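Local coordinates for protein prenylcyclase (Actinoplanes teichomyceticus, PDB 6IJ1) that probably cyclises or transfers prenyl groups, acting on an isoprenoid substrate, at residues Tyr144-Gly156 with Arg290-Asp302. Numbering follows the deposited sequence.
Sequences YPVVPSWDGWCGG and RLRMVLPWETDPD
W153 lays one face of its indole against P296, whose CA sits 3.5 Å from the centroid of the five-membered ring, a CH-pi contact only 18° off the ring normal. Tryptophan suits this place because it also carries a donor at its rim: NE1 gives a hydrogen bond to V294 O at 2.7 Å, with the oxygen near the indole plane though the nitrogen stands above the carbonyl plane. Farther along the six-membered ring, CZ2 meets the methyl CE of M293, brought there by a bent side chain. A leucine in place of W153 would probably leave V294 O without this donor and open a gap beside P296 and M293. The proline is shared, for its CB lies 3.4 Å from CE3 of W150, so the rigid, apolar ring fills the corner where the two indoles meet. Its carbonyl faces the other backbone: P296 O accepts from W153 N at 3.2 Å and, weakly, from G152 N. Glycine suits position 152 because a CB there would run into E298 O and P296 O. Beyond the proline, with CG set between the backbone N and carbonyl carbon (chi1 52°), the W297 indole stands alongside V147 and P148; P148 CD lies over one face toward its rim, 4.2 Å from the six-membered centroid, and L295 CB over the opposite one. V147 CG1 touches the same ring at its edge, 3.6 Å from CE3. S149 suits its place because its hydroxyl OG accepts from D151 N, closing an ST turn just before G152. Y132 and W194 add further rings around W153. Proline-aromatic packing here joins the connection between helices 134-141 and 158-164 to the type I beta turn L295-E298, which follows strand 291-292 of the small mixed sheet.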
loop_
_atom_site.group_PDB
_atom_site.type_symbol
_atom_site.label_atom_id
_atom_site.label_comp_id
_atom_site.label_asym_id
_atom_site.label_seq_id
_atom_site.Cartn_x
_atom_site.Cartn_y
_atom_site.Cartn_z
ATOM N N TYR A 144 18.484 15.377 11.870
ATOM C CA TYR A 144 17.451 16.322 12.298
ATOM C C TYR A 144 17.399 16.326 13.821
ATOM O O TYR A 144 16.453 15.793 14.425
ATOM C CB TYR A 144 16.098 15.966 11.698
ATOM C CG TYR A 144 16.168 15.786 10.214
ATOM C CD1 TYR A 144 16.125 16.887 9.359
ATOM C CD2 TYR A 144 16.315 14.515 9.659
ATOM C CE1 TYR A 144 16.197 16.719 7.979
ATOM C CE2 TYR A 144 16.387 14.335 8.288
ATOM C CZ TYR A 144 16.327 15.440 7.450
ATOM O OH TYR A 144 16.398 15.248 6.083
ATOM N N PRO A 145 18.402 16.913 14.479
ATOM C CA PRO A 145 18.489 16.786 15.936
ATOM C C PRO A 145 17.375 17.467 16.696
ATOM O O PRO A 145 17.217 17.145 17.875
ATOM C CB PRO A 145 19.838 17.441 16.277
ATOM C CG PRO A 145 20.071 18.382 15.170
ATOM C CD PRO A 145 19.539 17.675 13.932
ATOM N N VAL A 146 16.591 18.371 16.082
ATOM C CA VAL A 146 15.532 19.025 16.848
ATOM C C VAL A 146 14.420 18.019 17.156
ATOM O O VAL A 146 13.779 18.082 18.213
ATOM C CB VAL A 146 15.008 20.284 16.109
ATOM C CG1 VAL A 146 14.627 19.974 14.673
ATOM C CG2 VAL A 146 13.860 20.941 16.889
ATOM N N VAL A 147 14.238 17.018 16.298
ATOM C CA VAL A 147 13.236 15.993 16.564
ATOM C C VAL A 147 13.466 15.314 17.918
ATOM O O VAL A 147 14.534 14.725 18.170
ATOM C CB VAL A 147 13.214 14.969 15.413
ATOM C CG1 VAL A 147 12.235 13.802 15.745
ATOM C CG2 VAL A 147 12.771 15.680 14.130
ATOM N N PRO A 148 12.511 15.394 18.843
ATOM C CA PRO A 148 12.780 14.885 20.195
ATOM C C PRO A 148 12.785 13.380 20.287
ATOM O O PRO A 148 13.436 12.831 21.185
ATOM C CB PRO A 148 11.649 15.511 21.041
ATOM C CG PRO A 148 10.588 15.844 20.079
ATOM C CD PRO A 148 11.271 16.187 18.781
ATOM N N SER A 149 12.083 12.687 19.385
ATOM C CA SER A 149 12.017 11.238 19.482
ATOM C C SER A 149 11.491 10.694 18.145
ATOM O O SER A 149 10.703 11.385 17.482
ATOM C CB SER A 149 11.096 10.835 20.621
ATOM O OG SER A 149 10.686 9.497 20.480
ATOM N N TRP A 150 12.034 9.545 17.705
ATOM C CA TRP A 150 11.553 8.828 16.517
ATOM C C TRP A 150 10.791 7.562 16.893
ATOM O O TRP A 150 10.532 6.694 16.015
ATOM C CB TRP A 150 12.717 8.518 15.572
ATOM C CG TRP A 150 13.479 9.720 15.174
ATOM C CD1 TRP A 150 14.482 10.362 15.915
ATOM C CD2 TRP A 150 13.350 10.472 13.958
ATOM N NE1 TRP A 150 14.951 11.447 15.218
ATOM C CE2 TRP A 150 14.281 11.549 14.022
ATOM C CE3 TRP A 150 12.555 10.347 12.808
ATOM C CZ2 TRP A 150 14.438 12.473 12.969
ATOM C CZ3 TRP A 150 12.710 11.293 11.763
ATOM C CH2 TRP A 150 13.646 12.335 11.859
ATOM N N ASP A 151 10.340 7.449 18.134
ATOM C CA ASP A 151 9.691 6.233 18.607
ATOM C C ASP A 151 8.369 5.924 17.890
ATOM O O ASP A 151 7.979 4.751 17.835
ATOM C CB ASP A 151 9.382 6.294 20.106
ATOM C CG ASP A 151 10.629 6.214 20.989
ATOM O OD1 ASP A 151 11.786 6.091 20.491
ATOM O OD2 ASP A 151 10.401 6.306 22.222
ATOM N N GLY A 152 7.627 6.936 17.410
ATOM C CA GLY A 152 6.427 6.644 16.625
ATOM C C GLY A 152 6.787 5.863 15.372
ATOM O O GLY A 152 6.137 4.859 15.037
ATOM N N TRP A 153 7.822 6.323 14.658
ATOM C CA TRP A 153 8.253 5.742 13.394
ATOM C C TRP A 153 8.862 4.363 13.569
ATOM O O TRP A 153 8.911 3.593 12.593
ATOM C CB TRP A 153 9.244 6.680 12.683
ATOM C CG TRP A 153 8.581 7.840 12.018
ATOM C CD1 TRP A 153 7.318 8.294 12.235
ATOM C CD2 TRP A 153 9.158 8.647 11.030
ATOM N NE1 TRP A 153 7.077 9.389 11.393
ATOM C CE2 TRP A 153 8.181 9.614 10.649
ATOM C CE3 TRP A 153 10.390 8.634 10.378
ATOM C CZ2 TRP A 153 8.419 10.562 9.652
ATOM C CZ3 TRP A 153 10.629 9.593 9.375
ATOM C CH2 TRP A 153 9.639 10.543 9.044
ATOM N N CYS A 154 9.302 4.029 14.780
ATOM C CA CYS A 154 9.921 2.731 15.032
ATOM C C CYS A 154 9.009 1.806 15.787
ATOM O O CYS A 154 9.438 0.688 16.120
ATOM C CB CYS A 154 11.245 2.935 15.795
ATOM S SG CYS A 154 12.436 3.828 14.816
ATOM N N GLY A 155 7.722 2.194 16.004
ATOM C CA GLY A 155 6.731 1.334 16.604
ATOM C C GLY A 155 6.059 0.458 15.568
ATOM O O GLY A 155 6.253 0.662 14.368
ATOM N N GLY A 156 5.289 -0.496 16.066
ATOM C CA GLY A 156 4.558 -1.394 15.173
ATOM C C GLY A 156 3.487 -0.624 14.418
ATOM O O GLY A 156 2.711 0.128 14.999
ATOM N N ARG A 290 -4.168 9.227 0.072
ATOM C CA ARG A 290 -3.857 10.298 1.022
ATOM C C ARG A 290 -3.035 9.715 2.163
ATOM O O ARG A 290 -3.547 8.942 2.986
ATOM C CB ARG A 290 -5.141 10.962 1.551
ATOM C CG ARG A 290 -6.038 11.554 0.424
ATOM C CD ARG A 290 -5.256 12.490 -0.559
ATOM N NE ARG A 290 -5.056 13.836 -0.045
ATOM C CZ ARG A 290 -5.962 14.841 -0.173
ATOM N NH1 ARG A 290 -7.113 14.642 -0.677
ATOM N NH2 ARG A 290 -5.726 16.009 0.329
ATOM N N LEU A 291 -1.766 10.071 2.161
ATOM C CA LEU A 291 -0.751 9.534 3.063
ATOM C C LEU A 291 -0.533 10.573 4.145
ATOM O O LEU A 291 -0.238 11.731 3.836
ATOM C CB LEU A 291 0.529 9.292 2.250
ATOM C CG LEU A 291 1.713 8.481 2.740
ATOM C CD1 LEU A 291 2.701 8.512 1.591
ATOM C CD2 LEU A 291 2.255 9.235 3.926
ATOM N N ARG A 292 -0.643 10.184 5.404
ATOM C CA ARG A 292 -0.342 11.145 6.472
ATOM C C ARG A 292 1.072 10.891 6.973
ATOM O O ARG A 292 1.386 9.776 7.439
ATOM C CB ARG A 292 -1.374 11.089 7.584
ATOM C CG ARG A 292 -1.559 9.743 8.260
ATOM C CD ARG A 292 -2.726 9.784 9.253
ATOM N NE ARG A 292 -2.886 8.515 9.944
ATOM C CZ ARG A 292 -3.932 8.203 10.687
ATOM N NH1 ARG A 292 -4.916 9.110 10.915
ATOM N NH2 ARG A 292 -4.046 6.995 11.230
ATOM N N MET A 293 1.924 11.899 6.827
ATOM C CA MET A 293 3.307 11.792 7.306
ATOM C C MET A 293 3.305 12.052 8.815
ATOM O O MET A 293 3.510 13.179 9.301
ATOM C CB MET A 293 4.219 12.772 6.553
ATOM C CG MET A 293 4.592 12.364 5.159
ATOM S SD MET A 293 5.446 10.767 5.170
ATOM C CE MET A 293 6.772 11.149 6.284
ATOM N N VAL A 294 3.014 10.986 9.571
ATOM C CA VAL A 294 2.913 11.102 11.021
ATOM C C VAL A 294 4.204 11.683 11.577
ATOM O O VAL A 294 5.309 11.403 11.108
ATOM C CB VAL A 294 2.678 9.705 11.630
ATOM C CG1 VAL A 294 2.356 9.804 13.162
ATOM C CG2 VAL A 294 1.464 9.022 10.967
ATOM N N LEU A 295 4.055 12.488 12.620
ATOM C CA LEU A 295 5.260 13.052 13.199
ATOM C C LEU A 295 6.062 11.936 13.857
ATOM O O LEU A 295 5.475 11.033 14.424
ATOM C CB LEU A 295 4.918 14.141 14.223
ATOM C CG LEU A 295 4.337 15.406 13.526
ATOM C CD1 LEU A 295 3.564 16.197 14.567
ATOM C CD2 LEU A 295 5.378 16.190 12.760
ATOM N N PRO A 296 7.393 12.033 13.841
ATOM C CA PRO A 296 8.244 10.901 14.283
ATOM C C PRO A 296 8.003 10.427 15.702
ATOM O O PRO A 296 8.203 9.230 15.994
ATOM C CB PRO A 296 9.656 11.460 14.137
ATOM C CG PRO A 296 9.520 12.387 12.938
ATOM C CD PRO A 296 8.151 12.991 13.032
ATOM N N TRP A 297 7.571 11.311 16.599
ATOM C CA TRP A 297 7.351 10.959 17.984
ATOM C C TRP A 297 5.916 10.628 18.257
ATOM O O TRP A 297 5.564 10.283 19.392
ATOM C CB TRP A 297 7.807 12.167 18.857
ATOM C CG TRP A 297 7.176 13.510 18.427
ATOM C CD1 TRP A 297 6.030 14.057 18.904
ATOM C CD2 TRP A 297 7.661 14.397 17.435
ATOM N NE1 TRP A 297 5.755 15.279 18.251
ATOM C CE2 TRP A 297 6.748 15.479 17.341
ATOM C CE3 TRP A 297 8.754 14.378 16.576
ATOM C CZ2 TRP A 297 6.929 16.542 16.435
ATOM C CZ3 TRP A 297 8.930 15.447 15.675
ATOM C CH2 TRP A 297 8.010 16.508 15.631
ATOM N N GLU A 298 5.051 10.677 17.227
ATOM C CA GLU A 298 3.636 10.479 17.439
ATOM C C GLU A 298 3.268 9.008 17.282
ATOM O O GLU A 298 3.587 8.391 16.254
ATOM C CB GLU A 298 2.851 11.326 16.444
ATOM C CG GLU A 298 1.413 11.092 16.474
ATOM C CD GLU A 298 0.726 11.535 17.757
ATOM O OE1 GLU A 298 0.639 12.778 18.000
ATOM O OE2 GLU A 298 0.270 10.683 18.510
ATOM N N THR A 299 2.652 8.431 18.322
ATOM C CA THR A 299 2.190 7.048 18.272
ATOM C C THR A 299 0.709 6.911 18.019
ATOM O O THR A 299 0.221 5.800 17.790
ATOM C CB THR A 299 2.520 6.295 19.569
ATOM O OG1 THR A 299 1.751 6.852 20.640
ATOM C CG2 THR A 299 3.970 6.488 19.894
ATOM N N ASP A 300 -0.025 7.997 18.001
ATOM C CA ASP A 300 -1.481 7.933 17.915
ATOM C C ASP A 300 -1.985 8.942 16.891
ATOM O O ASP A 300 -2.686 9.894 17.244
ATOM C CB ASP A 300 -2.026 8.233 19.314
ATOM C CG ASP A 300 -3.510 8.106 19.438
ATOM O OD1 ASP A 300 -4.167 7.415 18.626
ATOM O OD2 ASP A 300 -4.037 8.725 20.395
ATOM N N PRO A 301 -1.628 8.780 15.608
ATOM C CA PRO A 301 -2.022 9.801 14.634
ATOM C C PRO A 301 -3.526 10.004 14.513
ATOM O O PRO A 301 -3.928 11.101 14.099
ATOM C CB PRO A 301 -1.390 9.288 13.306
ATOM C CG PRO A 301 -1.272 7.791 13.499
ATOM C CD PRO A 301 -0.839 7.697 14.974
ATOM N N ASP A 302 -4.363 9.012 14.844
ATOM C CA ASP A 302 -5.811 9.251 14.808
ATOM C C ASP A 302 -6.217 10.388 15.751
ATOM O O ASP A 302 -7.262 11.018 15.540
ATOM C CB ASP A 302 -6.600 7.994 15.160
ATOM C CG ASP A 302 -6.608 6.973 14.042
ATOM O OD1 ASP A 302 -6.363 7.354 12.875
ATOM O OD2 ASP A 302 -6.857 5.785 14.333
#